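Local coordinates for protein colicin B (Escherichia coli, PDB 1RH1) that depolarises the cytoplasmic membrane of Escherichia coli and close relatives by forming a channel, dissipating cellular energy, at residues V20-T25 / L294-E299; V105-L110 / V167-T172; A197-D202 / G207-D212; I373-A378 / I497-V502. All blocks are in the same frame, centred on the assembly; numbering follows the deposited sequence.

Each of the four contacts mixes buried and more exposed residues. Contacts 1 and 2 lie about 18 Å from the chain centre, contacts 3 and 4 about 42 and 40 Å. Contacts 1, 2 and 3 belong to the N-terminal part of the chain, contact 4 to the pore-forming part. Contact 1 sets the TonB box against the start of helix 291-340. Contact 2 places helix 99-110 beside strand 169-176. Contact 3 is a local hairpin, and contact 4 joins two helices. In contact 1 the backbone and CB end of an arginine covers an indole face. In contact 2 a tyrosine edge meets a leucine. Contact 3 joins backbones by one firm and one weak bond, with side chains packed beside them. Contact 4 has a salt bridge.

Contact 1: V20-T25 / L294-E299; sequences VVWPST and LSQRQE
The indole of W22 packs against Q296 and R297 of helix 291-340. Q296 comes first along the helix. Its CB lies 3.9 Å from W22 CZ2, in an oblique position beside the ring. Beyond CG the glutamine chain is extended and crosses the indole at about a right angle. The amide plane is turned 64° from the ring plane, so the two groups are not stacked. The amide end also approaches T25, with Q296 OE1 3.9 Å from T25 OG1. R297 follows and covers one face of the ring. Its CA sits over the five-membered ring, 4.2 Å from the centroid and 20° off the normal, which makes a CH-pi contact. Its CB adds to the same cover, 4.1 Å above the ring plane. CG lies anti to the backbone N (chi1 -171°), and from there the chain runs straight to NE. This carries R297 CD to 4.2 Å from W22 CE3. The guanidinium is parallel to the indole but lies beyond it, so the two do not stack. Its NH1 makes a salt bridge to D173, and NH2 bonds to T260 O. On the opposite face of W22 the backbone N of S24 lies 4.1 Å above the plane, offset toward the rim. W22 is buried between these layers. Strand 20-22 also pairs in parallel with strand 260-262 through its backbone. The arrangement is a strand-on-helix contact that packs one residue of the TonB box, W22, on a helix; the box is probably the segment that engages TonB.

Contact 2: V105-L110 / V167-T172; sequences VLENGL and VKYRLT
Y169 reaches from strand 169-176 to L106 and E107 of helix 99-110. The bond from its CA to CB does not aim straight at the helix. Rotation about that bond places CG beside the backbone N and anti to the carbonyl carbon (chi1 -75°), and the ring extends toward the helix from there. CD2 is the first ring atom to meet the partner, 3.8 Å from L106 CD1. CE2 follows, and it is closer, 3.4 Å from the same methyl. L106 CD1 lies at the ring edge, in the ring plane, so this is an edge contact and not a stack. The two side chains run past each other in opposite directions. CZ then comes to 4.1 Å from E107 CG. At the tip, OH lies 3.4 Å from E107 OE1 and touches the aliphatic CG of the glutamate as well. E107 is extended beyond CG and crosses the tyrosine at about a right angle. Its carboxylate plane is turned 42° from the ring. E107 itself is exposed, while L106 is buried and also packs on A121 and Y254. Y169 in turn rests on I184 of the adjoining strand 179-186. The contact is therefore typical of helix-on-sheet packing: helix 99-110 lies against the antiparallel sheet that includes strands 121-128, 169-176 and 252-256.

Contact 3: A197-D202 / G207-D212; sequences AVPVPD and GTNIKD
V200 and I210 lie side by side in a beta hairpin, where the end of strand 189-201 meets the short strand 209-210. P201 and N209 form the antiparallel non-hydrogen-bonded pair, and their side chains diverge. The backbones are joined by I210 N to V200 O at 2.6 Å, a straight bond with an N-H...O angle of 161°. A second bond, D202 N to T208 O, is weak at 3.4 Å. The side chains divide between the two faces. On one, N209 has CG beside its backbone N (chi1 -66°), which lays its amide across two prolines. ND2 comes to 3.7 Å from P199 CG, and OD1 lies 3.8 Å from P201 CD. On the other face V200 and I210 pack together, with D202 beside them. V200 CG1 meets I210 CD1 at 4.0 Å. V200 also packs on V213 and S215 of the next strand, 213-216. D202 crosses I210 at about a right angle. Its carboxylate has its own partners in the turn, since OD2 accepts from S204 OG. T208 OG1 likewise bonds to R205 O, so both flanks of the turn are tied to it. In I210 the rotation about CA-CB puts CG1 next to the backbone N (chi1 -60°). This brings CG1 to 3.6 Å from D202 CA and directs the terminal methyl to a carbonyl: I210 CD1 lies 3.6 Å from P201 O.

Contact 4: I373-A378 / I497-V502; sequences INKLMA and IDDKFV
K375 and D499 form the charged part of this contact, a two-pronged salt bridge. K375 NZ is 2.9 Å from D499 OD2, and its bond to D499 OD1 has the same length. Each oxygen uses its syn lone pair, so the ammonium sits in the fork of the carboxylate. The lysine chain starts out straight and turns about CG-CD (chi3 -60°), which brings it across the aspartate at about a right angle. K375 CE, just before NZ, comes to 3.4 Å from D499 OD1. Other groups share this site. D499 OD1 accepts from S372 OG, and K375 NZ also makes a salt bridge to D503. The two aspartates lie close together, and the lysine probably offsets their like charges. The apolar part is L376 against V502: L376 CB lies 3.7 Å from V502 CG1. A capping bond lies within 497-502. D498 OD2 accepts from K500 N at 3.0 Å, with an N-H...O angle of 171°. The amide meets the anti side of that oxygen, 33° out of the carboxylate plane. D498 CB also lies over one face of the F501 ring, toward its rim. The contact thus brings the end of helix 366-376 to the start of helix 500-510. Further along the latter, N506 ND2 bonds to K375 O. Close by, I373 and M377 pack on helix 479-495, predicted to span the membrane, and F501 packs on helix 342-357.

Contact 1: V20-T25 / L294-E299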
loop_
_atom_site.group_PDB
_atom_site.type_symbol
_atom_site.label_atom_id
_atom_site.label_comp_id
_atom_site.label_asym_id
_atom_site.label_seq_id
_atom_site.Cartn_x
_atom_site.Cartn_y
_atom_site.Cartn_z
ATOM N N VAL A 20 -5.175 -5.076 -3.633
ATOM C CA VAL A 20 -5.263 -6.495 -3.286
ATOM C C VAL A 20 -6.129 -7.198 -4.325
ATOM O O VAL A 20 -6.973 -6.551 -4.940
ATOM C CB VAL A 20 -5.877 -6.701 -1.850
ATOM C CG1 VAL A 20 -5.284 -5.677 -0.882
ATOM C CG2 VAL A 20 -7.380 -6.493 -1.827
ATOM N N VAL A 21 -5.969 -8.501 -4.584
ATOM C CA VAL A 21 -6.798 -9.161 -5.585
ATOM C C VAL A 21 -8.164 -9.623 -5.113
ATOM O O VAL A 21 -8.377 -10.142 -4.016
ATOM C CB VAL A 21 -5.989 -10.332 -6.157
ATOM C CG1 VAL A 21 -6.812 -11.445 -6.781
ATOM C CG2 VAL A 21 -5.206 -9.749 -7.318
ATOM N N TRP A 22 -9.140 -9.348 -5.961
ATOM C CA TRP A 22 -10.454 -9.896 -5.736
ATOM C C TRP A 22 -10.464 -11.014 -6.765
ATOM O O TRP A 22 -10.335 -10.741 -7.965
ATOM C CB TRP A 22 -11.546 -8.877 -6.029
ATOM C CG TRP A 22 -12.924 -9.485 -5.881
ATOM C CD1 TRP A 22 -13.410 -9.864 -4.662
ATOM C CD2 TRP A 22 -13.801 -9.725 -6.896
ATOM N NE1 TRP A 22 -14.602 -10.351 -4.884
ATOM C CE2 TRP A 22 -14.875 -10.286 -6.200
ATOM C CE3 TRP A 22 -13.863 -9.558 -8.281
ATOM C CZ2 TRP A 22 -16.026 -10.684 -6.877
ATOM C CZ3 TRP A 22 -15.014 -9.958 -8.957
ATOM C CH2 TRP A 22 -16.081 -10.514 -8.257
ATOM N N PRO A 23 -10.540 -12.291 -6.335
ATOM C CA PRO A 23 -10.590 -13.452 -7.215
ATOM C C PRO A 23 -11.954 -13.352 -7.844
ATOM O O PRO A 23 -12.959 -13.381 -7.131
ATOM C CB PRO A 23 -10.432 -14.612 -6.297
ATOM C CG PRO A 23 -9.869 -14.021 -5.022
ATOM C CD PRO A 23 -10.621 -12.719 -4.943
ATOM N N SER A 24 -11.989 -13.172 -9.159
ATOM C CA SER A 24 -13.240 -12.922 -9.850
ATOM C C SER A 24 -14.311 -13.979 -9.655
ATOM O O SER A 24 -14.024 -15.128 -9.310
ATOM C CB SER A 24 -12.955 -12.754 -11.332
ATOM O OG SER A 24 -14.143 -12.404 -12.019
ATOM N N THR A 25 -15.558 -13.538 -9.857
ATOM C CA THR A 25 -16.757 -14.360 -9.725
ATOM C C THR A 25 -16.678 -15.670 -10.528
ATOM O O THR A 25 -17.101 -16.717 -10.028
ATOM C CB THR A 25 -17.962 -13.433 -10.135
ATOM O OG1 THR A 25 -19.116 -14.107 -9.649
ATOM C CG2 THR A 25 -18.098 -13.118 -11.638
ATOM N N LEU A 294 -21.010 -7.692 -7.689
ATOM C CA LEU A 294 -20.821 -6.304 -7.263
ATOM C C LEU A 294 -20.801 -6.167 -5.748
ATOM O O LEU A 294 -19.824 -5.656 -5.206
ATOM C CB LEU A 294 -21.940 -5.456 -7.836
ATOM C CG LEU A 294 -21.921 -5.407 -9.332
ATOM C CD1 LEU A 294 -23.188 -4.884 -9.882
ATOM C CD2 LEU A 294 -20.800 -4.535 -9.745
ATOM N N SER A 295 -21.844 -6.644 -5.053
ATOM C CA SER A 295 -21.890 -6.723 -3.595
ATOM C C SER A 295 -20.697 -7.488 -3.013
ATOM O O SER A 295 -20.132 -7.086 -1.991
ATOM C CB SER A 295 -23.152 -7.420 -3.172
ATOM O OG SER A 295 -24.266 -6.778 -3.768
ATOM N N GLN A 296 -20.295 -8.594 -3.664
ATOM C CA GLN A 296 -19.135 -9.376 -3.256
ATOM C C GLN A 296 -17.882 -8.534 -3.227
ATOM O O GLN A 296 -17.119 -8.579 -2.258
ATOM C CB GLN A 296 -18.795 -10.507 -4.199
ATOM C CG GLN A 296 -19.424 -11.872 -4.049
ATOM C CD GLN A 296 -18.529 -12.901 -4.737
ATOM O OE1 GLN A 296 -18.870 -13.487 -5.768
ATOM N NE2 GLN A 296 -17.334 -13.124 -4.176
ATOM N N ARG A 297 -17.714 -7.791 -4.343
ATOM C CA ARG A 297 -16.564 -6.925 -4.544
ATOM C C ARG A 297 -16.647 -5.673 -3.696
ATOM O O ARG A 297 -15.604 -5.177 -3.274
ATOM C CB ARG A 297 -16.418 -6.495 -6.009
ATOM C CG ARG A 297 -15.089 -5.774 -6.237
ATOM C CD ARG A 297 -14.823 -5.526 -7.699
ATOM N NE ARG A 297 -13.524 -4.901 -7.912
ATOM C CZ ARG A 297 -13.118 -4.544 -9.133
ATOM N NH1 ARG A 297 -13.866 -4.732 -10.226
ATOM N NH2 ARG A 297 -11.922 -3.997 -9.259
ATOM N N GLN A 298 -17.848 -5.159 -3.412
ATOM C CA GLN A 298 -17.935 -3.987 -2.572
ATOM C C GLN A 298 -17.555 -4.273 -1.132
ATOM O O GLN A 298 -17.022 -3.380 -0.483
ATOM C CB GLN A 298 -19.324 -3.403 -2.587
ATOM C CG GLN A 298 -19.290 -1.979 -2.066
ATOM C CD GLN A 298 -18.252 -1.105 -2.762
ATOM O OE1 GLN A 298 -18.473 -0.541 -3.839
ATOM N NE2 GLN A 298 -17.081 -0.998 -2.137
ATOM N N GLU A 299 -17.774 -5.495 -0.614
ATOM C CA GLU A 299 -17.345 -5.802 0.740
ATOM C C GLU A 299 -15.868 -6.104 0.748
ATOM O O GLU A 299 -15.180 -5.763 1.707
ATOM C CB GLU A 299 -18.118 -6.991 1.310
ATOM C CG GLU A 299 -19.638 -6.735 1.374
ATOM C CD GLU A 299 -20.130 -5.330 1.808
ATOM O OE1 GLU A 299 -19.703 -4.817 2.863
ATOM O OE2 GLU A 299 -20.953 -4.754 1.073
#

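Contact 2: V105-L110 / V167-T172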
loop_
_atom_site.group_PDB
_atom_site.type_symbol
_atom_site.label_atom_id
_atom_site.label_comp_id
_atom_site.label_asym_id
_atom_site.label_seq_id
_atom_site.Cartn_x
_atom_site.Cartn_y
_atom_site.Cartn_z
ATOM N N VAL A 105 -9.947 16.463 -14.930
ATOM C CA VAL A 105 -10.289 16.496 -13.515
ATOM C C VAL A 105 -9.211 15.808 -12.691
ATOM O O VAL A 105 -8.885 16.287 -11.603
ATOM C CB VAL A 105 -11.646 15.818 -13.318
ATOM C CG1 VAL A 105 -12.026 15.683 -11.862
ATOM C CG2 VAL A 105 -12.678 16.679 -14.015
ATOM N N LEU A 106 -8.601 14.719 -13.196
ATOM C CA LEU A 106 -7.555 14.033 -12.457
ATOM C C LEU A 106 -6.372 14.953 -12.297
ATOM O O LEU A 106 -5.991 15.163 -11.156
ATOM C CB LEU A 106 -7.051 12.825 -13.156
ATOM C CG LEU A 106 -6.788 11.584 -12.365
ATOM C CD1 LEU A 106 -5.744 10.848 -13.133
ATOM C CD2 LEU A 106 -6.243 11.819 -10.994
ATOM N N GLU A 107 -5.841 15.548 -13.382
ATOM C CA GLU A 107 -4.703 16.471 -13.343
ATOM C C GLU A 107 -4.921 17.648 -12.397
ATOM O O GLU A 107 -4.130 17.876 -11.484
ATOM C CB GLU A 107 -4.428 17.001 -14.735
ATOM C CG GLU A 107 -3.890 15.983 -15.744
ATOM C CD GLU A 107 -3.665 16.485 -17.184
ATOM O OE1 GLU A 107 -3.106 15.727 -17.985
ATOM O OE2 GLU A 107 -4.051 17.613 -17.529
ATOM N N ASN A 108 -6.030 18.376 -12.586
ATOM C CA ASN A 108 -6.455 19.433 -11.686
ATOM C C ASN A 108 -6.516 18.966 -10.244
ATOM O O ASN A 108 -5.906 19.597 -9.390
ATOM C CB ASN A 108 -7.833 19.955 -12.032
ATOM C CG ASN A 108 -7.925 20.843 -13.259
ATOM O OD1 ASN A 108 -8.855 21.631 -13.384
ATOM N ND2 ASN A 108 -7.011 20.782 -14.215
ATOM N N GLY A 109 -7.168 17.861 -9.906
ATOM C CA GLY A 109 -7.250 17.469 -8.513
ATOM C C GLY A 109 -5.914 17.081 -7.902
ATOM O O GLY A 109 -5.730 17.157 -6.681
ATOM N N LEU A 110 -4.984 16.672 -8.765
ATOM C CA LEU A 110 -3.687 16.208 -8.323
ATOM C C LEU A 110 -2.777 17.320 -7.880
ATOM O O LEU A 110 -1.763 17.081 -7.240
ATOM C CB LEU A 110 -3.008 15.432 -9.433
ATOM C CG LEU A 110 -3.480 14.042 -9.769
ATOM C CD1 LEU A 110 -2.864 13.628 -11.072
ATOM C CD2 LEU A 110 -3.134 13.099 -8.649
ATOM N N VAL A 167 4.443 3.903 -16.161
ATOM C CA VAL A 167 3.342 4.662 -16.779
ATOM C C VAL A 167 2.885 5.858 -15.944
ATOM O O VAL A 167 3.180 5.910 -14.736
ATOM C CB VAL A 167 2.072 3.779 -17.046
ATOM C CG1 VAL A 167 2.339 2.793 -18.155
ATOM C CG2 VAL A 167 1.687 3.008 -15.808
ATOM N N LYS A 168 2.183 6.835 -16.548
ATOM C CA LYS A 168 1.669 7.960 -15.763
ATOM C C LYS A 168 0.172 8.017 -15.515
ATOM O O LYS A 168 -0.290 8.701 -14.602
ATOM C CB LYS A 168 2.028 9.316 -16.368
ATOM C CG LYS A 168 1.715 9.541 -17.809
ATOM C CD LYS A 168 2.044 10.960 -18.190
ATOM C CE LYS A 168 1.963 10.974 -19.707
ATOM N NZ LYS A 168 1.974 12.335 -20.188
ATOM N N TYR A 169 -0.570 7.320 -16.368
ATOM C CA TYR A 169 -2.007 7.215 -16.366
ATOM C C TYR A 169 -2.281 5.777 -16.696
ATOM O O TYR A 169 -1.496 5.108 -17.362
ATOM C CB TYR A 169 -2.652 8.111 -17.448
ATOM C CG TYR A 169 -2.604 9.570 -17.023
ATOM C CD1 TYR A 169 -1.815 10.485 -17.702
ATOM C CD2 TYR A 169 -3.290 9.984 -15.877
ATOM C CE1 TYR A 169 -1.701 11.802 -17.222
ATOM C CE2 TYR A 169 -3.183 11.290 -15.389
ATOM C CZ TYR A 169 -2.381 12.203 -16.062
ATOM O OH TYR A 169 -2.232 13.487 -15.554
ATOM N N ARG A 170 -3.392 5.289 -16.163
ATOM C CA ARG A 170 -3.890 3.966 -16.442
ATOM C C ARG A 170 -5.389 4.016 -16.564
ATOM O O ARG A 170 -6.066 4.852 -15.977
ATOM C CB ARG A 170 -3.529 3.010 -15.339
ATOM C CG ARG A 170 -2.096 2.523 -15.464
ATOM C CD ARG A 170 -1.730 1.469 -14.424
ATOM N NE ARG A 170 -2.483 0.245 -14.621
ATOM C CZ ARG A 170 -3.075 -0.434 -13.636
ATOM N NH1 ARG A 170 -3.733 -1.526 -13.953
ATOM N NH2 ARG A 170 -3.046 -0.077 -12.353
ATOM N N LEU A 171 -5.928 3.140 -17.389
ATOM C CA LEU A 171 -7.357 3.017 -17.545
ATOM C C LEU A 171 -7.813 1.671 -16.981
ATOM O O LEU A 171 -7.504 0.616 -17.520
ATOM C CB LEU A 171 -7.642 3.171 -19.027
ATOM C CG LEU A 171 -8.047 4.513 -19.571
ATOM C CD1 LEU A 171 -7.139 5.614 -19.123
ATOM C CD2 LEU A 171 -8.036 4.396 -21.049
ATOM N N THR A 172 -8.489 1.656 -15.836
ATOM C CA THR A 172 -9.010 0.447 -15.187
ATOM C C THR A 172 -10.385 0.699 -14.596
ATOM O O THR A 172 -11.043 1.647 -15.020
ATOM C CB THR A 172 -8.130 -0.055 -14.027
ATOM O OG1 THR A 172 -7.874 1.042 -13.162
ATOM C CG2 THR A 172 -6.851 -0.674 -14.523
#

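Contact 3: A197-D202 / G207-D212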
loop_
_atom_site.group_PDB
_atom_site.type_symbol
_atom_site.label_atom_id
_atom_site.label_comp_id
_atom_site.label_asym_id
_atom_site.label_seq_id
_atom_site.Cartn_x
_atom_site.Cartn_y
_atom_site.Cartn_z
ATOM N N ALA A 197 2.934 -8.370 -29.768
ATOM C CA ALA A 197 2.119 -8.673 -30.923
ATOM C C ALA A 197 3.008 -9.404 -31.921
ATOM O O ALA A 197 4.137 -9.032 -32.241
ATOM C CB ALA A 197 1.601 -7.397 -31.551
ATOM N N VAL A 198 2.468 -10.545 -32.333
ATOM C CA VAL A 198 3.067 -11.497 -33.264
ATOM C C VAL A 198 2.246 -11.602 -34.562
ATOM O O VAL A 198 1.021 -11.657 -34.480
ATOM C CB VAL A 198 3.138 -12.822 -32.505
ATOM C CG1 VAL A 198 3.485 -13.979 -33.424
ATOM C CG2 VAL A 198 4.212 -12.691 -31.433
ATOM N N PRO A 199 2.808 -11.657 -35.782
ATOM C CA PRO A 199 2.040 -11.782 -37.024
ATOM C C PRO A 199 1.221 -13.073 -37.071
ATOM O O PRO A 199 1.669 -14.134 -36.623
ATOM C CB PRO A 199 3.111 -11.674 -38.095
ATOM C CG PRO A 199 4.313 -12.301 -37.433
ATOM C CD PRO A 199 4.241 -11.682 -36.054
ATOM N N VAL A 200 -0.009 -12.977 -37.566
ATOM C CA VAL A 200 -0.883 -14.143 -37.610
ATOM C C VAL A 200 -0.789 -14.773 -38.995
ATOM O O VAL A 200 -0.949 -14.063 -39.982
ATOM C CB VAL A 200 -2.358 -13.726 -37.301
ATOM C CG1 VAL A 200 -3.282 -14.921 -37.381
ATOM C CG2 VAL A 200 -2.478 -13.207 -35.879
ATOM N N PRO A 201 -0.526 -16.076 -39.116
ATOM C CA PRO A 201 -0.615 -16.845 -40.345
ATOM C C PRO A 201 -1.941 -16.975 -41.047
ATOM O O PRO A 201 -2.986 -17.197 -40.438
ATOM C CB PRO A 201 -0.082 -18.195 -40.000
ATOM C CG PRO A 201 -0.234 -18.276 -38.510
ATOM C CD PRO A 201 0.110 -16.867 -38.081
ATOM N N ASP A 202 -1.798 -16.832 -42.368
ATOM C CA ASP A 202 -2.858 -16.993 -43.333
ATOM C C ASP A 202 -3.045 -18.475 -43.586
ATOM O O ASP A 202 -2.233 -19.098 -44.270
ATOM C CB ASP A 202 -2.511 -16.325 -44.662
ATOM C CG ASP A 202 -3.717 -16.169 -45.595
ATOM O OD1 ASP A 202 -3.730 -15.251 -46.415
ATOM O OD2 ASP A 202 -4.669 -16.939 -45.515
ATOM N N GLY A 207 2.653 -20.486 -45.516
ATOM C CA GLY A 207 3.995 -19.930 -45.550
ATOM C C GLY A 207 3.961 -18.424 -45.319
ATOM O O GLY A 207 4.806 -17.898 -44.583
ATOM N N THR A 208 3.006 -17.716 -45.952
ATOM C CA THR A 208 2.847 -16.291 -45.726
ATOM C C THR A 208 1.948 -16.065 -44.494
ATOM O O THR A 208 1.132 -16.924 -44.142
ATOM C CB THR A 208 2.237 -15.583 -47.001
ATOM O OG1 THR A 208 0.832 -15.481 -46.856
ATOM C CG2 THR A 208 2.475 -16.358 -48.282
ATOM N N ASN A 209 2.127 -14.922 -43.800
ATOM C CA ASN A 209 1.295 -14.496 -42.672
ATOM C C ASN A 209 0.223 -13.511 -43.179
ATOM O O ASN A 209 0.380 -12.988 -44.285
ATOM C CB ASN A 209 2.150 -13.796 -41.607
ATOM C CG ASN A 209 3.224 -14.585 -40.831
ATOM O OD1 ASN A 209 3.039 -15.679 -40.267
ATOM N ND2 ASN A 209 4.404 -13.959 -40.748
ATOM N N ILE A 210 -0.899 -13.220 -42.487
ATOM C CA ILE A 210 -1.922 -12.263 -42.933
ATOM C C ILE A 210 -1.365 -10.854 -42.780
ATOM O O ILE A 210 -0.952 -10.443 -41.679
ATOM C CB ILE A 210 -3.214 -12.361 -42.093
ATOM C CG1 ILE A 210 -3.800 -13.746 -42.194
ATOM C CG2 ILE A 210 -4.224 -11.344 -42.591
ATOM C CD1 ILE A 210 -4.728 -14.073 -41.029
ATOM N N LYS A 211 -1.373 -10.125 -43.911
ATOM C CA LYS A 211 -0.852 -8.771 -43.973
ATOM C C LYS A 211 -1.594 -7.858 -43.009
ATOM O O LYS A 211 -2.825 -7.833 -42.974
ATOM C CB LYS A 211 -0.995 -8.206 -45.378
ATOM C CG LYS A 211 -0.342 -6.826 -45.538
ATOM C CD LYS A 211 -0.829 -6.159 -46.825
ATOM C CE LYS A 211 -0.259 -4.747 -47.116
ATOM N NZ LYS A 211 1.168 -4.709 -47.409
ATOM N N ASP A 212 -0.795 -7.154 -42.196
ATOM C CA ASP A 212 -1.256 -6.131 -41.263
ATOM C C ASP A 212 -2.278 -6.548 -40.203
ATOM O O ASP A 212 -3.199 -5.805 -39.842
ATOM C CB ASP A 212 -1.799 -4.933 -42.101
ATOM C CG ASP A 212 -0.770 -4.023 -42.798
ATOM O OD1 ASP A 212 -1.163 -2.986 -43.320
ATOM O OD2 ASP A 212 0.424 -4.316 -42.835
#

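Contact 4: I373-A378 / I497-V502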
loop_
_atom_site.group_PDB
_atom_site.type_symbol
_atom_site.label_atom_id
_atom_site.label_comp_id
_atom_site.label_asym_id
_atom_site.label_seq_id
_atom_site.Cartn_x
_atom_site.Cartn_y
_atom_site.Cartn_z
ATOM N N ILE A 373 18.758 -6.143 35.038
ATOM C CA ILE A 373 18.765 -5.104 36.055
ATOM C C ILE A 373 19.250 -5.668 37.384
ATOM O O ILE A 373 19.753 -4.881 38.170
ATOM C CB ILE A 373 17.356 -4.412 36.237
ATOM C CG1 ILE A 373 16.437 -5.255 36.985
ATOM C CG2 ILE A 373 16.691 -4.148 34.920
ATOM C CD1 ILE A 373 16.293 -4.518 38.318
ATOM N N ASN A 374 19.174 -6.982 37.651
ATOM C CA ASN A 374 19.725 -7.561 38.870
ATOM C C ASN A 374 21.244 -7.479 38.914
ATOM O O ASN A 374 21.855 -7.463 39.989
ATOM C CB ASN A 374 19.400 -9.025 39.022
ATOM C CG ASN A 374 17.988 -9.344 39.458
ATOM O OD1 ASN A 374 17.495 -10.418 39.117
ATOM N ND2 ASN A 374 17.289 -8.491 40.204
ATOM N N LYS A 375 21.811 -7.474 37.696
ATOM C CA LYS A 375 23.238 -7.352 37.450
ATOM C C LYS A 375 23.682 -5.916 37.725
ATOM O O LYS A 375 24.772 -5.673 38.248
ATOM C CB LYS A 375 23.488 -7.746 35.993
ATOM C CG LYS A 375 24.904 -7.592 35.462
ATOM C CD LYS A 375 24.975 -7.661 33.931
ATOM C CE LYS A 375 24.481 -8.952 33.273
ATOM N NZ LYS A 375 25.074 -9.126 31.951
ATOM N N LEU A 376 22.821 -4.951 37.381
ATOM C CA LEU A 376 23.131 -3.549 37.550
ATOM C C LEU A 376 23.102 -3.171 39.007
ATOM O O LEU A 376 24.044 -2.598 39.547
ATOM C CB LEU A 376 22.127 -2.727 36.790
ATOM C CG LEU A 376 22.138 -1.250 37.029
ATOM C CD1 LEU A 376 23.464 -0.643 36.638
ATOM C CD2 LEU A 376 21.006 -0.663 36.239
ATOM N N MET A 377 21.978 -3.522 39.623
ATOM C CA MET A 377 21.703 -3.232 41.014
ATOM C C MET A 377 22.564 -4.069 41.940
ATOM O O MET A 377 22.526 -3.899 43.161
ATOM C CB MET A 377 20.236 -3.492 41.268
ATOM C CG MET A 377 19.380 -2.266 41.544
ATOM S SD MET A 377 19.409 -0.937 40.325
ATOM C CE MET A 377 19.171 0.318 41.545
ATOM N N ALA A 378 23.346 -4.985 41.360
ATOM C CA ALA A 378 24.293 -5.786 42.106
ATOM C C ALA A 378 25.602 -5.049 42.274
ATOM O O ALA A 378 26.337 -5.331 43.221
ATOM C CB ALA A 378 24.604 -7.090 41.392
ATOM N N ILE A 497 15.911 -3.952 25.893
ATOM C CA ILE A 497 16.409 -3.834 24.531
ATOM C C ILE A 497 17.618 -4.716 24.373
ATOM O O ILE A 497 17.685 -5.568 23.488
ATOM C CB ILE A 497 16.811 -2.364 24.180
ATOM C CG1 ILE A 497 15.748 -1.339 24.542
ATOM C CG2 ILE A 497 17.020 -2.318 22.675
ATOM C CD1 ILE A 497 16.073 0.097 24.179
ATOM N N ASP A 498 18.558 -4.531 25.285
ATOM C CA ASP A 498 19.785 -5.254 25.148
ATOM C C ASP A 498 20.541 -5.348 26.444
ATOM O O ASP A 498 20.439 -4.450 27.272
ATOM C CB ASP A 498 20.613 -4.541 24.116
ATOM C CG ASP A 498 21.514 -5.450 23.316
ATOM O OD1 ASP A 498 21.425 -5.368 22.094
ATOM O OD2 ASP A 498 22.283 -6.227 23.893
ATOM N N ASP A 499 21.325 -6.412 26.621
ATOM C CA ASP A 499 22.151 -6.541 27.807
ATOM C C ASP A 499 23.427 -5.736 27.604
ATOM O O ASP A 499 24.076 -5.405 28.599
ATOM C CB ASP A 499 22.488 -8.021 28.072
ATOM C CG ASP A 499 23.321 -8.283 29.327
ATOM O OD1 ASP A 499 22.810 -8.140 30.439
ATOM O OD2 ASP A 499 24.494 -8.631 29.184
ATOM N N LYS A 500 23.801 -5.407 26.348
ATOM C CA LYS A 500 24.951 -4.550 26.063
ATOM C C LYS A 500 24.871 -3.321 26.956
ATOM O O LYS A 500 25.730 -3.104 27.810
ATOM C CB LYS A 500 25.000 -3.996 24.622
ATOM C CG LYS A 500 25.120 -4.941 23.429
ATOM C CD LYS A 500 26.201 -6.020 23.600
ATOM C CE LYS A 500 26.187 -7.022 22.434
ATOM N NZ LYS A 500 27.142 -8.098 22.653
ATOM N N PHE A 501 23.734 -2.626 26.850
ATOM C CA PHE A 501 23.443 -1.402 27.574
ATOM C C PHE A 501 23.647 -1.491 29.073
ATOM O O PHE A 501 24.132 -0.531 29.665
ATOM C CB PHE A 501 22.011 -0.996 27.263
ATOM C CG PHE A 501 21.735 -0.778 25.778
ATOM C CD1 PHE A 501 22.746 -0.357 24.907
ATOM C CD2 PHE A 501 20.443 -0.986 25.292
ATOM C CE1 PHE A 501 22.455 -0.148 23.561
ATOM C CE2 PHE A 501 20.169 -0.769 23.942
ATOM C CZ PHE A 501 21.171 -0.351 23.071
ATOM N N VAL A 502 23.347 -2.629 29.710
ATOM C CA VAL A 502 23.570 -2.716 31.143
ATOM C C VAL A 502 24.991 -3.179 31.451
ATOM O O VAL A 502 25.460 -3.024 32.580
ATOM C CB VAL A 502 22.493 -3.641 31.736
ATOM C CG1 VAL A 502 22.603 -3.827 33.244
ATOM C CG2 VAL A 502 21.164 -2.945 31.516
#